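Local coordinates for protein transcriptional regulator AdcR (Streptococcus pneumoniae, PDB 3TGN) that senses zinc as a homodimeric MarR-family regulator, binding DNA to repress its own operon and other zinc-uptake and surface-antigen genes, and activating adh, at residues A35-N38 with T39-H42; M1-L4 with A5-N9. All blocks are in the same frame, centred on the assembly; numbering follows the deposited sequence.

Contact 1. Residues A35-N38 with T39-H42. With ZN (zinc ion), chain E; ZN (zinc ion), chain F.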
ATOM      1  N   ALA B  35      15.820   3.625 -16.482  1.00 25.57           N
ATOM      2  CA  ALA B  35      14.481   3.473 -15.933  1.00 27.76           C
ATOM      3  C   ALA B  35      14.070   2.005 -15.843  1.00 28.04           C
ATOM      4  O   ALA B  35      13.668   1.391 -16.832  1.00 26.57           O
ATOM      5  CB  ALA B  35      13.460   4.278 -16.742  1.00 30.27           C
ATOM      6  N   LEU B  36      14.202   1.445 -14.646  1.00 27.72           N
ATOM      7  CA  LEU B  36      13.653   0.135 -14.349  1.00 26.11           C
ATOM      8  C   LEU B  36      12.457   0.368 -13.446  1.00 25.06           C
ATOM      9  O   LEU B  36      12.346   1.424 -12.825  1.00 28.09           O
ATOM     10  CB  LEU B  36      14.687  -0.733 -13.635  1.00 26.91           C
ATOM     11  CG  LEU B  36      16.002  -0.982 -14.376  1.00 29.04           C
ATOM     12  CD1 LEU B  36      16.973  -1.755 -13.500  1.00 29.57           C
ATOM     13  CD2 LEU B  36      15.751  -1.718 -15.684  1.00 30.96           C
ATOM     14  N   THR B  37      11.555  -0.601 -13.373  1.00 23.10           N
ATOM     15  CA  THR B  37      10.425  -0.482 -12.467  1.00 20.05           C
ATOM     16  C   THR B  37      10.951  -0.459 -11.043  1.00 21.63           C
ATOM     17  O   THR B  37      12.081  -0.882 -10.786  1.00 19.11           O
ATOM     18  CB  THR B  37       9.458  -1.659 -12.606  1.00 21.69           C
ATOM     19  OG1 THR B  37      10.054  -2.831 -12.036  1.00 20.42           O
ATOM     20  CG2 THR B  37       9.124  -1.909 -14.070  1.00 23.76           C
ATOM     21  N   ASN B  38      10.137   0.031 -10.114  1.00 16.62           N
ATOM     22  CA  ASN B  38      10.537   0.050  -8.715  1.00 18.21           C
ATOM     23  C   ASN B  38      10.870  -1.353  -8.229  1.00 19.56           C
ATOM     24  O   ASN B  38      11.841  -1.555  -7.505  1.00 20.07           O
ATOM     25  CB  ASN B  38       9.444   0.664  -7.838  1.00 19.91           C
ATOM     26  CG  ASN B  38       9.887   0.839  -6.401  1.00 17.02           C
ATOM     27  OD1 ASN B  38      10.681   1.723  -6.091  1.00 16.69           O
ATOM     28  ND2 ASN B  38       9.383  -0.010  -5.516  1.00 20.12           N
ATOM     29  N   THR B  39      10.058  -2.320  -8.640  1.00 20.58           N
ATOM     30  CA  THR B  39      10.260  -3.705  -8.239  1.00 24.54           C
ATOM     31  C   THR B  39      11.607  -4.229  -8.737  1.00 18.54           C
ATOM     32  O   THR B  39      12.324  -4.914  -8.006  1.00 16.80           O
ATOM     33  CB  THR B  39       9.115  -4.612  -8.741  1.00 27.12           C
ATOM     34  OG1 THR B  39       7.871  -4.160  -8.190  1.00 29.56           O
ATOM     35  CG2 THR B  39       9.348  -6.050  -8.314  1.00 29.95           C
ATOM     36  N   GLN B  40      11.950  -3.893  -9.977  1.00 18.11           N
ATOM     37  CA  GLN B  40      13.234  -4.284 -10.549  1.00 20.26           C
ATOM     38  C   GLN B  40      14.401  -3.720  -9.742  1.00 22.03           C
ATOM     39  O   GLN B  40      15.332  -4.447  -9.402  1.00 21.89           O
ATOM     40  CB  GLN B  40      13.343  -3.840 -12.011  1.00 23.02           C
ATOM     41  CG  GLN B  40      12.580  -4.715 -12.996  1.00 27.15           C
ATOM     42  CD  GLN B  40      12.613  -4.163 -14.414  1.00 32.13           C
ATOM     43  OE1 GLN B  40      12.070  -3.091 -14.688  1.00 29.98           O
ATOM     44  NE2 GLN B  40      13.253  -4.895 -15.321  1.00 34.93           N
ATOM     45  N   GLU B  41      14.352  -2.427  -9.436  1.00 19.80           N
ATOM     46  CA  GLU B  41      15.412  -1.800  -8.646  1.00 18.29           C
ATOM     47  C   GLU B  41      15.548  -2.450  -7.276  1.00 15.45           C
ATOM     48  O   GLU B  41      16.660  -2.684  -6.796  1.00 16.13           O
ATOM     49  CB  GLU B  41      15.169  -0.298  -8.481  1.00 16.25           C
ATOM     50  CG  GLU B  41      15.455   0.528  -9.723  1.00 19.79           C
ATOM     51  CD  GLU B  41      15.663   2.002  -9.404  1.00 20.74           C
ATOM     52  OE1 GLU B  41      15.409   2.405  -8.249  1.00 19.46           O
ATOM     53  OE2 GLU B  41      16.086   2.755 -10.307  1.00 19.40           O
ATOM     54  N   HIS B  42      14.415  -2.740  -6.645  1.00 14.39           N
ATOM     55  CA  HIS B  42      14.427  -3.345  -5.319  1.00 17.19           C
ATOM     56  C   HIS B  42      15.076  -4.726  -5.370  1.00 17.46           C
ATOM     57  O   HIS B  42      15.831  -5.102  -4.474  1.00 17.95           O
ATOM     58  CB  HIS B  42      13.010  -3.436  -4.745  1.00 19.15           C
ATOM     59  CG  HIS B  42      12.975  -3.703  -3.272  1.00 19.28           C
ATOM     60  ND1 HIS B  42      12.897  -2.694  -2.336  1.00 19.48           N
ATOM     61  CD2 HIS B  42      13.019  -4.861  -2.574  1.00 21.83           C
ATOM     62  CE1 HIS B  42      12.889  -3.222  -1.124  1.00 20.17           C
ATOM     63  NE2 HIS B  42      12.962  -4.535  -1.242  1.00 22.89           N
TER
HETATM   64 ZN    ZN E 147      12.697  -0.686  -2.505  1.00 18.37          ZN
HETATM   65 ZN    ZN F 148      15.637   4.388  -7.985  1.00 21.04          ZN
HETATM   66  O   HOH W   1       7.803  -1.889  -6.215  1.00 39.73           O
HETATM   67  O   HOH W   2      14.199   4.300  -6.480  1.00 14.76           O
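Gln40 OE1 is gripped from the cap of its own helix: Thr37 N donates to it at 2.9 Å and nearly straight (167°), and Thr37 OG1 adds a weak bond. In return Thr37 OG1 accepts from Gln40 N at 3.0 Å, which completes a capping box. Threonine suits the N-cap because its short hydroxyl, set between the backbone N and the carbonyl carbon (chi1 72°), faces the first turn of the helix; glutamine is long enough for its extended chain to bring the amide oxygen to the backbone N of the capping residue. The two side chains cross at about a right angle, and Leu36 CB lies 3.7 Å from Gln40 OE1. The first turn after the cap carries two zinc-binding residues, their carboxylate oxygen and imidazole nitrogen both good ligands. Glu41 OE1 binds one zinc ion at 2.0 Å, with Cys30, Glu107 and a water, while Glu41 OE2 is held by Ser32. His42 ND1 binds the other, also at 2.0 Å, with Glu24, His108 and His112. Asn38 is second-shell: its amide NH2 can donate both to Glu24 OE1 and to a water that also bonds Thr39 OG1. Around this start of helix 38-50, Leu36 and Gln40 touch helix 65-77, Thr39 and His42 meet Leu61 of helix 54-61, and Leu36 and Glu41 rest on Ile104 of helix 102-123.

Contact 2. Residues M1-L4 with A5-N9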
ATOM      1  N   MET B   1     -18.567  11.044  17.667  1.00 41.62           N
ATOM      2  CA  MET B   1     -17.356  10.431  17.133  1.00 39.71           C
ATOM      3  C   MET B   1     -16.206  11.430  17.045  1.00 37.80           C
ATOM      4  O   MET B   1     -16.360  12.523  16.497  1.00 39.51           O
ATOM      5  CB  MET B   1     -17.628   9.817  15.759  1.00 40.10           C
ATOM      6  CG  MET B   1     -16.383   9.328  15.040  1.00 37.90           C
ATOM      7  SD  MET B   1     -16.767   8.344  13.580  1.00 56.44           S
ATOM      8  CE  MET B   1     -17.491   6.891  14.339  1.00 50.88           C
ATOM      9  N   ARG B   2     -15.052  11.045  17.583  1.00 34.42           N
ATOM     10  CA  ARG B   2     -13.877  11.909  17.575  1.00 32.17           C
ATOM     11  C   ARG B   2     -13.421  12.212  16.148  1.00 27.28           C
ATOM     12  O   ARG B   2     -13.519  11.365  15.258  1.00 28.41           O
ATOM     13  CB  ARG B   2     -12.730  11.272  18.367  1.00 30.53           C
ATOM     14  CG  ARG B   2     -13.069  10.931  19.813  1.00 31.97           C
ATOM     15  CD  ARG B   2     -13.417  12.170  20.631  1.00 34.92           C
ATOM     16  NE  ARG B   2     -12.284  13.080  20.783  1.00 34.36           N
ATOM     17  CZ  ARG B   2     -12.294  14.164  21.555  1.00 36.01           C
ATOM     18  NH1 ARG B   2     -13.381  14.475  22.251  1.00 38.11           N
ATOM     19  NH2 ARG B   2     -11.221  14.937  21.634  1.00 35.52           N
ATOM     20  N   GLN B   3     -12.925  13.426  15.937  1.00 22.29           N
ATOM     21  CA  GLN B   3     -12.414  13.827  14.633  1.00 21.94           C
ATOM     22  C   GLN B   3     -11.307  12.879  14.164  1.00 16.62           C
ATOM     23  O   GLN B   3     -11.186  12.591  12.976  1.00 16.72           O
ATOM     24  CB  GLN B   3     -11.888  15.264  14.688  1.00 24.29           C
ATOM     25  CG  GLN B   3     -11.318  15.773  13.375  1.00 23.32           C
ATOM     26  CD  GLN B   3     -12.354  15.832  12.271  1.00 26.11           C
ATOM     27  OE1 GLN B   3     -13.506  16.198  12.503  1.00 29.62           O
ATOM     28  NE2 GLN B   3     -11.949  15.466  11.059  1.00 22.57           N
ATOM     29  N   LEU B   4     -10.510  12.392  15.111  1.00 14.03           N
ATOM     30  CA  LEU B   4      -9.375  11.530  14.797  1.00 17.22           C
ATOM     31  C   LEU B   4      -9.803  10.261  14.063  1.00 17.23           C
ATOM     32  O   LEU B   4      -9.074   9.756  13.207  1.00 16.89           O
ATOM     33  CB  LEU B   4      -8.600  11.178  16.073  1.00 17.68           C
ATOM     34  CG  LEU B   4      -7.363  10.289  15.945  1.00 17.01           C
ATOM     35  CD1 LEU B   4      -6.415  10.809  14.881  1.00 14.89           C
ATOM     36  CD2 LEU B   4      -6.654  10.186  17.288  1.00 16.23           C
ATOM     37  N   ALA B   5     -10.984   9.749  14.394  1.00 15.31           N
ATOM     38  CA  ALA B   5     -11.498   8.553  13.737  1.00 14.99           C
ATOM     39  C   ALA B   5     -11.608   8.788  12.236  1.00 15.68           C
ATOM     40  O   ALA B   5     -11.193   7.956  11.431  1.00 18.83           O
ATOM     41  CB  ALA B   5     -12.847   8.152  14.323  1.00 11.53           C
ATOM     42  N   LYS B   6     -12.154   9.938  11.862  1.00 14.72           N
ATOM     43  CA  LYS B   6     -12.277  10.296  10.457  1.00 19.26           C
ATOM     44  C   LYS B   6     -10.914  10.578   9.830  1.00 17.75           C
ATOM     45  O   LYS B   6     -10.674  10.245   8.668  1.00 15.67           O
ATOM     46  CB  LYS B   6     -13.210  11.496  10.301  1.00 22.27           C
ATOM     47  CG  LYS B   6     -14.584  11.254  10.903  1.00 25.75           C
ATOM     48  CD  LYS B   6     -15.332  12.553  11.136  1.00 31.91           C
ATOM     49  CE  LYS B   6     -16.648  12.303  11.856  1.00 34.31           C
ATOM     50  NZ  LYS B   6     -17.329  13.573  12.234  1.00 36.48           N
ATOM     51  N   ASP B   7     -10.017  11.181  10.602  1.00 16.40           N
ATOM     52  CA  ASP B   7      -8.677  11.479  10.101  1.00 14.64           C
ATOM     53  C   ASP B   7      -7.909  10.208   9.765  1.00 14.20           C
ATOM     54  O   ASP B   7      -7.137  10.176   8.809  1.00 16.22           O
ATOM     55  CB  ASP B   7      -7.885  12.300  11.117  1.00 14.75           C
ATOM     56  CG  ASP B   7      -8.512  13.645  11.391  1.00 22.19           C
ATOM     57  OD1 ASP B   7      -9.255  14.146  10.521  1.00 25.12           O
ATOM     58  OD2 ASP B   7      -8.259  14.207  12.476  1.00 28.27           O
ATOM     59  N   ILE B   8      -8.113   9.168  10.567  1.00 11.91           N
ATOM     60  CA  ILE B   8      -7.430   7.893  10.366  1.00 14.31           C
ATOM     61  C   ILE B   8      -7.850   7.253   9.048  1.00 15.11           C
ATOM     62  O   ILE B   8      -7.024   6.708   8.310  1.00 16.94           O
ATOM     63  CB  ILE B   8      -7.741   6.912  11.514  1.00 16.57           C
ATOM     64  CG1 ILE B   8      -7.100   7.390  12.819  1.00 17.12           C
ATOM     65  CG2 ILE B   8      -7.266   5.505  11.169  1.00 16.87           C
ATOM     66  CD1 ILE B   8      -7.513   6.567  14.029  1.00 15.78           C
ATOM     67  N   ASN B   9      -9.144   7.311   8.764  1.00 13.60           N
ATOM     68  CA  ASN B   9      -9.673   6.764   7.527  1.00 15.99           C
ATOM     69  C   ASN B   9      -9.110   7.497   6.315  1.00 17.24           C
ATOM     70  O   ASN B   9      -8.679   6.875   5.340  1.00 15.89           O
ATOM     71  CB  ASN B   9     -11.196   6.846   7.525  1.00 17.46           C
ATOM     72  CG  ASN B   9     -11.815   6.078   6.381  1.00 17.86           C
ATOM     73  OD1 ASN B   9     -11.932   4.856   6.433  1.00 18.18           O
ATOM     74  ND2 ASN B   9     -12.217   6.793   5.340  1.00 22.70           N
TER
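The amide of Gln3 meets the carboxylate of Asp7 one helical turn on, with the two planes 44° apart. Gln3 NE2 donates a hydrogen bond to Asp7 OD1 at 3.0 Å; the acceptor lies in the plane of the amide, whereas the donor stands above the plane of the carboxylate. The bond is still straight at the hydrogen (166°). Gln3 can make it because CG lies anti to the backbone N and the chain then bends at chi2 (63°), carrying the amide forward along the helix, to the residue one turn on. The other carboxylate oxygen, Asp7 OD2, accepts from Gln135 of the second subunit, so a short acidic side chain serves both its own helix and the dimer partner. The backbone bond Asp7 N to Gln3 O (3.0 Å) joins the same two residues. On another side of the turn Met1 CG packs 3.8 Å from Ala5 CB, a methyl small enough for the flexible thioether chain to lie close against it. Leu4 CD1 touches Ile8 CG1 at 4.1 Å, placing two branched apolar side chains a turn apart; Leu4 packs on Ala123 and Ile8 on Tyr119 of the second subunit. Arg2 NE bonds to Gln131 of that subunit. These i to i+4 pairs run along the first turns of helix 3-19, part of the helical dimerisation region of MarR proteins.

From the N terminus the chain meets contact 2 first, at the start of helix 3-19, and only after that helix and the following loop does it reach contact 1, where helix 38-50 begins. The two are in series and neither encloses nor crosses the other; each is a continuous run of residues, so neither closes a long loop. The centres of contacts 1 and 2 are about 36 Å apart, on opposite sides of the chain's centre. Contact 2 belongs to the dimer interface, beside helix 128-145; contact 1 joins the zinc sites to helices 54-61 and 65-77 of the predicted DNA-binding motif. Helix 102-123 of the same chain borders contact 1, and its copy in the second subunit borders contact 2.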